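Local coordinates for translation initiation factor eIF2B subunit epsilon (Schizosaccharomyces pombe, PDB 5B04), which acts as a component of the eIF2B complex, which catalyses exchange of GDP for GTP on the gamma subunit of translation initiation factor eIF2, at residues 19-24 with 67-72; 24-29 with 125-130. All coordinates share one frame; numbering follows the deposited sequence.

In the fold
Both interactions sit in the nucleotidyltransferase-like domain, their centres about 8 Å apart. Strand 19-23 lies between strands 65-70 and 123-127 in one mixed sheet: interaction 1 is its pairing with 65-70, and interaction 2 joins the loop that leaves its C-terminal end to the end of 123-127. Along the chain the segments alternate, 19-24, 24-29, 67-72 and 125-130, with Ser24 shared. Leu23 N probably donates to Val126 O, and Asp25 OD1 probably accepts from Ala72 N, tying the two contacts together. All three parallel strands thus end around one loop, the layout of a Rossmann-like GT-A core.

Interaction 1 (19-24 with 67-72); sequences QAIVLS and YVFCCA
Ile21 packs against Tyr67 and Phe69 where strands 19-23 and 65-70 run side by side, a parallel pair in the Rossmann-like core of the nucleotidyltransferase domain. Helix 50-61 makes the connection between them, a beta-alpha-beta unit. The firm part of the pairing is at the start: Tyr67 N donates to Ala20 O (3.0 Å), and Val22 N donates to Tyr67 O (2.9 Å), so Tyr67 is gripped through both its N and its O. Ile21 sends one branch to the edge of each ring. CD1 lies 3.7 Å from Tyr67 CB and reaches the CD2 edge of that ring, while CG2, anti to the backbone N, comes in the plane of the Phe69 ring and meets its CD2 edge at 3.8 Å. Leu113 of helix 108-115 touches both Ile21 and Phe69 on this face, and the Tyr67 hydroxyl bonds to Glu65. On the other face Val22 and Val68 meet more distantly, CB to CG2 at 4.3 Å. Toward the C-terminal ends the contact slackens. The bond from Phe69 N to Val22 O is weak, bent to 128° at the hydrogen, Leu23 CD1 stands 4.3 Å from Phe69 CD2, and the chain beyond runs on to partly exposed Cys71 and Ala72. Even here Ser24 CB still comes to 3.7 Å from Val68 CG1.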
loop_
_atom_site.group_PDB
_atom_site.type_symbol
_atom_site.label_atom_id
_atom_site.label_comp_id
_atom_site.label_asym_id
_atom_site.label_seq_id
_atom_site.Cartn_x
_atom_site.Cartn_y
_atom_site.Cartn_z
ATOM N N GLN I 19 35.528 45.559 -17.933
ATOM C CA GLN I 19 36.932 45.195 -17.980
ATOM C C GLN I 19 37.517 45.081 -16.590
ATOM O O GLN I 19 36.988 45.652 -15.655
ATOM C CB GLN I 19 37.707 46.225 -18.768
ATOM C CG GLN I 19 37.424 47.650 -18.354
ATOM C CD GLN I 19 37.760 48.666 -19.419
ATOM O OE1 GLN I 19 37.721 49.857 -19.170
ATOM N NE2 GLN I 19 38.079 48.201 -20.607
ATOM N N ALA I 20 38.609 44.338 -16.444
ATOM C CA ALA I 20 39.101 44.049 -15.110
ATOM C C ALA I 20 40.591 44.318 -15.021
ATOM O O ALA I 20 41.335 44.080 -15.973
ATOM C CB ALA I 20 38.794 42.612 -14.728
ATOM N N ILE I 21 41.016 44.826 -13.871
ATOM C CA ILE I 21 42.418 45.133 -13.644
ATOM C C ILE I 21 42.991 44.240 -12.554
ATOM O O ILE I 21 42.679 44.405 -11.375
ATOM C CB ILE I 21 42.613 46.606 -13.256
ATOM C CG1 ILE I 21 42.056 47.516 -14.352
ATOM C CG2 ILE I 21 44.083 46.900 -13.007
ATOM C CD1 ILE I 21 42.651 47.256 -15.720
ATOM N N VAL I 22 43.828 43.292 -12.958
ATOM C CA VAL I 22 44.445 42.370 -12.015
ATOM C C VAL I 22 45.860 42.809 -11.667
ATOM O O VAL I 22 46.747 42.816 -12.521
ATOM C CB VAL I 22 44.494 40.936 -12.572
ATOM C CG1 VAL I 22 45.084 39.991 -11.538
ATOM C CG2 VAL I 22 43.105 40.482 -12.984
ATOM N N LEU I 23 46.067 43.182 -10.410
ATOM C CA LEU I 23 47.401 43.523 -9.942
ATOM C C LEU I 23 48.127 42.292 -9.430
ATOM O O LEU I 23 48.205 42.062 -8.223
ATOM C CB LEU I 23 47.347 44.585 -8.845
ATOM C CG LEU I 23 47.516 46.033 -9.304
ATOM C CD1 LEU I 23 46.236 46.560 -9.933
ATOM C CD2 LEU I 23 47.956 46.902 -8.141
ATOM N N SER I 24 48.656 41.498 -10.354
ATOM C CA SER I 24 49.518 40.385 -9.989
ATOM C C SER I 24 50.797 40.936 -9.373
ATOM O O SER I 24 51.017 42.148 -9.377
ATOM C CB SER I 24 49.836 39.517 -11.208
ATOM O OG SER I 24 50.653 38.416 -10.850
ATOM N N TYR I 67 43.527 43.394 -17.851
ATOM C CA TYR I 67 44.904 43.870 -17.830
ATOM C C TYR I 67 45.612 43.404 -16.565
ATOM O O TYR I 67 45.208 43.744 -15.454
ATOM C CB TYR I 67 44.957 45.393 -17.935
ATOM C CG TYR I 67 44.453 45.919 -19.255
ATOM C CD1 TYR I 67 45.200 45.766 -20.416
ATOM C CD2 TYR I 67 43.229 46.568 -19.343
ATOM C CE1 TYR I 67 44.742 46.243 -21.626
ATOM C CE2 TYR I 67 42.765 47.050 -20.547
ATOM C CZ TYR I 67 43.524 46.885 -21.688
ATOM O OH TYR I 67 43.064 47.363 -22.892
ATOM N N VAL I 68 46.670 42.621 -16.744
ATOM C CA VAL I 68 47.401 42.065 -15.616
ATOM C C VAL I 68 48.702 42.818 -15.363
ATOM O O VAL I 68 49.708 42.579 -16.032
ATOM C CB VAL I 68 47.718 40.573 -15.831
ATOM C CG1 VAL I 68 48.289 39.966 -14.560
ATOM C CG2 VAL I 68 46.468 39.825 -16.265
ATOM N N PHE I 69 48.674 43.734 -14.400
ATOM C CA PHE I 69 49.883 44.428 -13.974
ATOM C C PHE I 69 50.821 43.452 -13.276
ATOM O O PHE I 69 50.475 42.877 -12.243
ATOM C CB PHE I 69 49.546 45.595 -13.044
ATOM C CG PHE I 69 49.091 46.834 -13.761
ATOM C CD1 PHE I 69 50.013 47.711 -14.308
ATOM C CD2 PHE I 69 47.744 47.128 -13.881
ATOM C CE1 PHE I 69 49.601 48.855 -14.962
ATOM C CE2 PHE I 69 47.325 48.270 -14.537
ATOM C CZ PHE I 69 48.256 49.134 -15.078
ATOM N N CYS I 70 52.007 43.265 -13.844
ATOM C CA CYS I 70 52.952 42.289 -13.315
ATOM C C CYS I 70 54.396 42.758 -13.451
ATOM O O CYS I 70 54.766 43.382 -14.445
ATOM C CB CYS I 70 52.770 40.947 -14.023
ATOM S SG CYS I 70 52.954 41.019 -15.818
ATOM N N CYS I 71 55.210 42.450 -12.445
ATOM C CA CYS I 71 56.612 42.850 -12.445
ATOM C C CYS I 71 57.553 41.647 -12.470
ATOM O O CYS I 71 58.066 41.275 -13.524
ATOM C CB CYS I 71 56.920 43.720 -11.227
ATOM S SG CYS I 71 58.680 44.040 -10.978
ATOM N N ALA I 72 57.778 41.049 -11.304
ATOM C CA ALA I 72 58.713 39.934 -11.186
ATOM C C ALA I 72 58.232 38.711 -11.959
ATOM O O ALA I 72 57.061 38.336 -11.879
ATOM C CB ALA I 72 58.937 39.581 -9.723
#

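Interaction 2 (24-29 with 125-130); sequences SDSYNY and LVSGDV
Ser26 and Ser127 meet hydroxyl to hydroxyl, OG to OG at 2.6 Å, a hydrogen bond in which either could be the donor. On Ser127 the torsion that sets OG anti to the backbone N (chi1 -170°) places it toward Ser26. Beside this pair the Tyr27 ring turns an edge to the strand end: Ser127 O and Gly128 CA both lie in the ring plane, at 3.5 Å and 3.9 Å from CE2. Gly128 has a positive phi of 98°, a backbone shape in which a side chain would press on the carbonyl oxygen of Ser127. In the next shell, Ser26 OG also bonds to Leu23 O, which ties the loop back to the strand it leaves, and Arg273 NH1 bonds to both Tyr27 OH and Ser127 O. An alanine at Tyr27 would probably open a gap beside Gly128 and leave Arg273 with Ser127 O but without the phenol oxygen. Farther along, Asp129 forms a salt bridge to Arg40 and accepts from Thr54 OG1. In related sugar-nucleotide pyrophosphorylases the loop after the first strand binds the nucleotide and an aspartate near this strand end holds a metal; the loop and Asp129 occupy the corresponding places here. The chemistry is that of two linked polar groups, the hydroxyl pair joined to Leu23 O and the Arg273 guanidinium bridging Tyr27 OH and Ser127 O, which together probably fix the loop against the strand end.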
loop_
_atom_site.group_PDB
_atom_site.type_symbol
_atom_site.label_atom_id
_atom_site.label_comp_id
_atom_site.label_asym_id
_atom_site.label_seq_id
_atom_site.Cartn_x
_atom_site.Cartn_y
_atom_site.Cartn_z
ATOM N N SER I 24 48.656 41.498 -10.354
ATOM C CA SER I 24 49.518 40.385 -9.989
ATOM C C SER I 24 50.797 40.936 -9.373
ATOM O O SER I 24 51.017 42.148 -9.377
ATOM C CB SER I 24 49.836 39.517 -11.208
ATOM O OG SER I 24 50.653 38.416 -10.850
ATOM N N ASP I 25 51.545 40.075 -8.728
ATOM C CA ASP I 25 52.808 40.496 -8.196
ATOM C C ASP I 25 52.606 41.306 -6.961
ATOM O O ASP I 25 53.556 41.825 -6.418
ATOM C CB ASP I 25 53.523 41.365 -9.207
ATOM C CG ASP I 25 54.946 41.628 -8.830
ATOM O OD1 ASP I 25 55.806 40.819 -9.195
ATOM O OD2 ASP I 25 55.217 42.644 -8.176
ATOM N N SER I 26 51.372 41.445 -6.524
ATOM C CA SER I 26 51.104 42.276 -5.382
ATOM C C SER I 26 51.729 41.723 -4.140
ATOM O O SER I 26 52.305 42.455 -3.360
ATOM C CB SER I 26 49.620 42.434 -5.185
ATOM O OG SER I 26 49.187 43.607 -5.818
ATOM N N TYR I 27 51.614 40.425 -3.944
ATOM C CA TYR I 27 52.068 39.842 -2.700
ATOM C C TYR I 27 53.290 38.983 -2.812
ATOM O O TYR I 27 53.715 38.383 -1.859
ATOM C CB TYR I 27 50.930 39.116 -2.022
ATOM C CG TYR I 27 49.793 40.042 -1.781
ATOM C CD1 TYR I 27 49.774 40.860 -0.689
ATOM C CD2 TYR I 27 48.773 40.134 -2.671
ATOM C CE1 TYR I 27 48.747 41.736 -0.480
ATOM C CE2 TYR I 27 47.737 40.996 -2.466
ATOM C CZ TYR I 27 47.738 41.796 -1.373
ATOM O OH TYR I 27 46.701 42.648 -1.174
ATOM N N ASN I 28 53.906 38.965 -3.975
ATOM C CA ASN I 28 55.136 38.241 -4.151
ATOM C C ASN I 28 55.953 38.845 -3.056
ATOM O O ASN I 28 55.612 39.912 -2.605
ATOM C CB ASN I 28 55.622 38.449 -5.568
ATOM C CG ASN I 28 56.283 37.230 -6.139
ATOM O OD1 ASN I 28 56.633 36.305 -5.413
ATOM N ND2 ASN I 28 56.462 37.219 -7.440
ATOM N N TYR I 29 56.988 38.137 -2.641
ATOM C CA TYR I 29 57.880 38.434 -1.516
ATOM C C TYR I 29 57.250 38.245 -0.152
ATOM O O TYR I 29 57.833 38.566 0.864
ATOM C CB TYR I 29 58.202 39.960 -1.455
ATOM C CG TYR I 29 57.432 40.766 -0.403
ATOM C CD1 TYR I 29 56.116 41.151 -0.607
ATOM C CD2 TYR I 29 58.011 41.069 0.814
ATOM C CE1 TYR I 29 55.418 41.846 0.354
ATOM C CE2 TYR I 29 57.318 41.763 1.782
ATOM C CZ TYR I 29 56.023 42.144 1.545
ATOM O OH TYR I 29 55.335 42.832 2.511
ATOM N N LEU I 125 38.574 46.035 -10.009
ATOM C CA LEU I 125 39.952 46.169 -9.551
ATOM C C LEU I 125 40.288 45.135 -8.482
ATOM O O LEU I 125 39.633 45.065 -7.441
ATOM C CB LEU I 125 40.200 47.580 -9.018
ATOM C CG LEU I 125 41.594 47.850 -8.453
ATOM C CD1 LEU I 125 42.659 47.566 -9.499
ATOM C CD2 LEU I 125 41.694 49.282 -7.963
ATOM N N VAL I 126 41.319 44.340 -8.747
ATOM C CA VAL I 126 41.720 43.266 -7.846
ATOM C C VAL I 126 43.234 43.240 -7.641
ATOM O O VAL I 126 44.000 43.234 -8.603
ATOM C CB VAL I 126 41.259 41.892 -8.379
ATOM C CG1 VAL I 126 42.050 40.768 -7.730
ATOM C CG2 VAL I 126 39.765 41.710 -8.157
ATOM N N SER I 127 43.658 43.231 -6.380
ATOM C CA SER I 127 45.076 43.137 -6.052
ATOM C C SER I 127 45.419 41.733 -5.557
ATOM O O SER I 127 44.915 41.287 -4.525
ATOM C CB SER I 127 45.457 44.180 -5.001
ATOM O OG SER I 127 46.863 44.249 -4.837
ATOM N N GLY I 128 46.278 41.042 -6.299
ATOM C CA GLY I 128 46.634 39.671 -5.982
ATOM C C GLY I 128 45.834 38.691 -6.818
ATOM O O GLY I 128 45.601 38.921 -8.004
ATOM N N ASP I 129 45.412 37.593 -6.199
ATOM C CA ASP I 129 44.564 36.616 -6.873
ATOM C C ASP I 129 43.370 36.238 -6.006
ATOM O O ASP I 129 43.513 35.993 -4.807
ATOM C CB ASP I 129 45.362 35.363 -7.242
ATOM C CG ASP I 129 46.250 35.575 -8.453
ATOM O OD1 ASP I 129 45.713 35.675 -9.575
ATOM O OD2 ASP I 129 47.486 35.636 -8.282
ATOM N N VAL I 130 42.192 36.194 -6.617
ATOM C CA VAL I 130 40.976 35.867 -5.886
ATOM C C VAL I 130 40.484 34.458 -6.186
ATOM O O VAL I 130 40.718 33.911 -7.266
ATOM C CB VAL I 130 39.836 36.860 -6.200
ATOM C CG1 VAL I 130 40.273 38.278 -5.910
ATOM C CG2 VAL I 130 39.398 36.729 -7.647
#